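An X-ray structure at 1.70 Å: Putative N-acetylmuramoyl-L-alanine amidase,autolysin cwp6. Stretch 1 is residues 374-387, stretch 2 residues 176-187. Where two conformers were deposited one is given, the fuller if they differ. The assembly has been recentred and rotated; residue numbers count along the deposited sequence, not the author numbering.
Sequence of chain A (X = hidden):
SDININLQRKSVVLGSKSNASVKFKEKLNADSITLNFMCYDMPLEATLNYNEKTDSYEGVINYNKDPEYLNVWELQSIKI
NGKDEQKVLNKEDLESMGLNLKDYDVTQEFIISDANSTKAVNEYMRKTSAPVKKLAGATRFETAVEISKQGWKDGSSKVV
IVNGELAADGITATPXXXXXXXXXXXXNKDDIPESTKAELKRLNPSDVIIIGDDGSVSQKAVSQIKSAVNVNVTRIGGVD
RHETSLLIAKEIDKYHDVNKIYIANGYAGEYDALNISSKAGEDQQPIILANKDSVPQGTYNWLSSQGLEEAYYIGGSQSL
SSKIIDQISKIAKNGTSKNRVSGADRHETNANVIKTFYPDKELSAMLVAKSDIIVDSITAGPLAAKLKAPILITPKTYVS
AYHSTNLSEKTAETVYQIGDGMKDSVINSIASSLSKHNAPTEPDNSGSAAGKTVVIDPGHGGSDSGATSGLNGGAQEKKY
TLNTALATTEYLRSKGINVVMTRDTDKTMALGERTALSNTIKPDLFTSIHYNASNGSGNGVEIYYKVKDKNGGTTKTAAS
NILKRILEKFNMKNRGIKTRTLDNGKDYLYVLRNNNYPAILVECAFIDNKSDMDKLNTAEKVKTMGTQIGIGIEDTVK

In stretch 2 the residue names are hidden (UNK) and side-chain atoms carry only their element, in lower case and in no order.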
# COMPACT_ATOMS: atom_id res chain seq x y z
N ILE A 374 -12.32 2.09 -3.88
CA ILE A 374 -11.20 2.58 -4.67
C ILE A 374 -10.94 4.10 -4.38
O ILE A 374 -9.81 4.54 -4.39
CB ILE A 374 -11.58 2.46 -6.18
CG1 ILE A 374 -11.72 0.95 -6.58
CG2 ILE A 374 -10.55 3.17 -7.04
CD1 ILE A 374 -10.41 0.24 -6.48
N VAL A 375 -12.03 4.86 -4.13
CA VAL A 375 -11.91 6.32 -4.10
C VAL A 375 -10.99 6.87 -3.02
O VAL A 375 -10.33 7.85 -3.31
CB VAL A 375 -13.33 6.92 -3.97
CG1 VAL A 375 -13.93 6.55 -2.60
CG2 VAL A 375 -13.27 8.45 -4.15
N ASP A 376 -10.91 6.26 -1.82
CA ASP A 376 -10.06 6.86 -0.78
C ASP A 376 -8.60 6.79 -1.21
O ASP A 376 -7.83 7.68 -0.83
CB ASP A 376 -10.26 6.16 0.56
CG ASP A 376 -11.53 6.63 1.31
OD1 ASP A 376 -12.20 7.59 0.82
OD2 ASP A 376 -11.86 6.04 2.36
N SER A 377 -8.20 5.72 -1.94
CA SER A 377 -6.79 5.63 -2.35
C SER A 377 -6.55 6.64 -3.48
O SER A 377 -5.45 7.16 -3.63
CB SER A 377 -6.45 4.23 -2.85
OG SER A 377 -6.45 3.37 -1.72
N ILE A 378 -7.58 6.90 -4.29
CA ILE A 378 -7.41 7.90 -5.37
C ILE A 378 -7.22 9.30 -4.75
O ILE A 378 -6.30 10.00 -5.12
CB ILE A 378 -8.70 7.94 -6.26
CG1 ILE A 378 -8.76 6.69 -7.13
CG2 ILE A 378 -8.63 9.14 -7.22
CD1 ILE A 378 -10.10 6.63 -7.84
N THR A 379 -8.07 9.68 -3.77
CA THR A 379 -7.90 11.03 -3.23
C THR A 379 -6.63 11.12 -2.36
O THR A 379 -6.05 12.18 -2.24
CB THR A 379 -9.14 11.47 -2.47
OG1 THR A 379 -9.40 10.49 -1.43
CG2 THR A 379 -10.33 11.60 -3.42
N ALA A 380 -6.19 10.00 -1.75
CA ALA A 380 -4.95 10.07 -0.96
C ALA A 380 -3.75 10.13 -1.87
O ALA A 380 -2.68 10.56 -1.45
CB ALA A 380 -4.87 8.80 -0.07
N GLY A 381 -3.91 9.69 -3.12
CA GLY A 381 -2.74 9.61 -4.02
C GLY A 381 -1.90 10.85 -4.15
O GLY A 381 -0.66 10.78 -4.05
N PRO A 382 -2.51 12.03 -4.42
CA PRO A 382 -1.72 13.30 -4.58
C PRO A 382 -0.88 13.63 -3.31
O PRO A 382 0.19 14.17 -3.37
CB PRO A 382 -2.82 14.34 -4.92
CG PRO A 382 -3.84 13.52 -5.62
CD PRO A 382 -3.93 12.26 -4.76
N LEU A 383 -1.48 13.31 -2.16
CA LEU A 383 -0.77 13.58 -0.88
C LEU A 383 0.32 12.59 -0.66
O LEU A 383 1.45 12.97 -0.28
CB LEU A 383 -1.81 13.52 0.29
CG LEU A 383 -1.10 13.76 1.69
CD1 LEU A 383 -0.54 15.19 1.79
CD2 LEU A 383 -2.18 13.54 2.81
N ALA A 384 0.05 11.29 -0.95
CA ALA A 384 1.12 10.28 -0.84
C ALA A 384 2.29 10.68 -1.79
O ALA A 384 3.48 10.61 -1.48
CB ALA A 384 0.52 8.90 -1.27
N ALA A 385 1.92 11.14 -3.01
CA ALA A 385 2.99 11.52 -3.96
C ALA A 385 3.81 12.75 -3.41
O ALA A 385 5.02 12.77 -3.51
CB ALA A 385 2.35 11.95 -5.26
N LYS A 386 3.13 13.74 -2.87
CA LYS A 386 3.79 14.96 -2.29
C LYS A 386 4.76 14.52 -1.13
O LYS A 386 5.89 14.96 -1.03
CB LYS A 386 2.67 15.87 -1.70
CG LYS A 386 3.25 17.18 -1.08
CD LYS A 386 2.06 18.06 -0.59
CE LYS A 386 2.60 19.27 0.20
NZ LYS A 386 3.29 20.28 -0.67
N LEU A 387 4.29 13.63 -0.29
CA LEU A 387 5.09 13.12 0.85
C LEU A 387 6.13 12.08 0.44
O LEU A 387 6.98 11.69 1.27
CB LEU A 387 4.13 12.44 1.87
CG LEU A 387 3.06 13.38 2.44
CD1 LEU A 387 2.10 12.57 3.37
CD2 LEU A 387 3.82 14.56 3.22
N UNK A 176 -1.09 13.01 -12.69
CA UNK A 176 -1.33 14.37 -13.23
C UNK A 176 -1.55 15.34 -12.06
O UNK A 176 -1.02 16.45 -12.08
c UNK A 176 -4.11 15.56 -15.68
c UNK A 176 -2.92 15.74 -14.72
c UNK A 176 -2.57 14.33 -14.09
c UNK A 176 -1.71 16.25 -15.55
N UNK A 177 -2.41 14.97 -11.07
CA UNK A 177 -2.56 15.84 -9.90
C UNK A 177 -1.21 16.12 -9.27
O UNK A 177 -0.97 17.25 -8.84
c UNK A 177 -3.49 15.19 -8.86
N UNK A 178 -0.31 15.12 -9.24
CA UNK A 178 1.01 15.32 -8.65
C UNK A 178 1.85 16.24 -9.52
O UNK A 178 2.63 17.04 -8.99
o UNK A 178 0.89 13.02 -7.89
c UNK A 178 1.75 13.98 -8.50
N UNK A 179 1.71 16.13 -10.86
CA UNK A 179 2.46 17.03 -11.72
C UNK A 179 2.00 18.49 -11.50
O UNK A 179 2.83 19.40 -11.53
c UNK A 179 2.20 16.63 -13.21
c UNK A 179 2.84 17.60 -14.18
o UNK A 179 2.79 15.31 -13.38
N UNK A 180 0.69 18.69 -11.28
CA UNK A 180 0.17 20.03 -10.97
C UNK A 180 0.42 20.42 -9.49
O UNK A 180 0.26 21.59 -9.14
c UNK A 180 -1.97 19.80 -12.44
c UNK A 180 -1.35 20.05 -11.08
o UNK A 180 -3.84 19.28 -16.10
c UNK A 180 -1.93 20.04 -14.85
c UNK A 180 -1.33 20.21 -13.60
c UNK A 180 -3.17 19.46 -14.93
c UNK A 180 -3.21 19.21 -12.55
c UNK A 180 -3.82 19.04 -13.79
N UNK A 181 0.72 19.44 -8.64
CA UNK A 181 0.84 19.62 -7.17
C UNK A 181 -0.54 20.14 -6.72
O UNK A 181 -0.70 21.22 -6.16
o UNK A 181 2.94 21.61 -4.84
o UNK A 181 1.73 19.76 -4.52
c UNK A 181 2.00 20.58 -6.79
c UNK A 181 2.25 20.66 -5.27
N UNK A 182 -1.56 19.33 -7.00
CA UNK A 182 -2.94 19.67 -6.72
C UNK A 182 -3.68 18.54 -6.05
O UNK A 182 -3.34 17.39 -6.25
c UNK A 182 -3.65 19.92 -8.06
N UNK A 183 -4.69 18.86 -5.24
CA UNK A 183 -5.46 17.80 -4.63
C UNK A 183 -6.58 17.34 -5.62
O UNK A 183 -6.91 18.06 -6.59
c UNK A 183 -6.36 19.93 -3.94
c UNK A 183 -5.08 20.22 -4.79
c UNK A 183 -6.12 18.49 -3.43
N UNK A 184 -7.15 16.18 -5.34
CA UNK A 184 -8.26 15.70 -6.11
C UNK A 184 -9.49 15.85 -5.17
O UNK A 184 -9.48 15.35 -4.03
c UNK A 184 -9.48 13.62 -6.86
c UNK A 184 -8.08 14.22 -6.47
c UNK A 184 -6.47 12.63 -7.84
c UNK A 184 -6.98 14.09 -7.54
N UNK A 185 -10.52 16.56 -5.63
CA UNK A 185 -11.75 16.63 -4.85
C UNK A 185 -12.84 15.88 -5.68
O UNK A 185 -12.64 15.62 -6.86
c UNK A 185 -12.27 18.09 -4.60
c UNK A 185 -11.85 20.36 -3.58
c UNK A 185 -11.09 18.23 -2.31
c UNK A 185 -11.32 18.90 -3.71
N UNK A 186 -13.97 15.62 -5.07
CA UNK A 186 -14.97 14.79 -5.75
C UNK A 186 -16.29 15.48 -6.08
O UNK A 186 -16.80 16.28 -5.29
c UNK A 186 -14.42 11.72 -3.40
c UNK A 186 -13.35 12.22 -5.62
c UNK A 186 -15.28 13.59 -4.81
c UNK A 186 -14.04 12.79 -4.40
N UNK A 187 -16.84 15.10 -7.24
CA UNK A 187 -18.12 15.62 -7.73
C UNK A 187 -19.11 14.44 -7.98
O UNK A 187 -18.71 13.27 -7.94
c UNK A 187 -17.88 16.27 -9.07
O HOH W 1 1.09 21.55 -2.09
O HOH W 2 -5.90 14.85 -3.06

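Position 176 carries four carbons, forked at the second, and lies out of reach of stretch 1; this is Leu176. Position 177 has a single carbon, pointing toward stretch 1 and 3.7 Å from Pro382 CG. It is Ala177, and its smallness suits a place where the proline ring comes right up to the helix.

At 178 there is one carbon followed by one oxygen, the latter 3.2 Å from Ala385 CB and 4.2 Å from Pro382 CA. One carbon ending in a hydroxyl makes Ser178; its OG has a hydrogen-bond partner just outside the stretch, so it can face an alanine methyl without being left unsatisfied. Position 179 shows one carbon bearing an oxygen and a second carbon, with nothing of stretch 1 in reach: Thr179. Position 180, one carbon and then a six-carbon ring with an oxygen on it, is Tyr180, also clear of the contact and with its OH bonded elsewhere in the structure.

Position 181 has two carbons, the second holding two oxygens: a carboxylate on a short stem, Asp181. It leaves the helix with positive phi (59°). Its OD1 is 4.2 Å from Lys386 NZ, too far for a salt bridge, but water 1 joins them, donating to Asp181 OD1 at 3.1 Å and accepting from Lys386 NZ at 2.9 Å.

A lone carbon at 182 points away, so the backbone makes the contact: O of 182 is 3.4 Å from Pro382 CB. This is Ala182, whose N is hydrogen-bonded to Ala177 O (2.8 Å). At 183 three carbons close a ring onto the backbone N, which identifies Pro183; its CA-to-CB bond also points away, while its CA is 4.4 Å from Pro382 CB.

Position 184 has four carbons, forked at the first, with one arm two carbons long. The tip of that arm is 3.6 Å from Pro382 CG and 3.8 Å from Ile378 O. This is Ile184. Position 185, four carbons forked at the second, points away from the helix: Leu185. The same count and fork recur at 186, now directed toward stretch 1, and the residue is Leu186; its CD1 is 3.5 Å from Val375 CG2 and its CD2 3.8 Å from Thr379 CG2. Position 187, one carbon and out of reach, is Ala187.

The rule is a helix packed against both a helix end and the strand that follows. Strand alternation sends Ile184 and Leu186 toward helix 375-387, which runs at 156° to the strand, and Leu185 away. Pro382 is the hub, touching Ala177 CB and Ile184 CD1 with its CG; as a proline it has no N-H to give the preceding turn, where the helix kinks. No direct hydrogen bond crosses. Instead water 2 accepts from Ile184 N (2.9 Å) and donates to Thr379 O (2.8 Å), so polar links pass through water while apolar packing supplies most close side-chain contacts; 445 Å² is buried, both sides summed.

Stretch 2 176-187: LASTYDAPILLA
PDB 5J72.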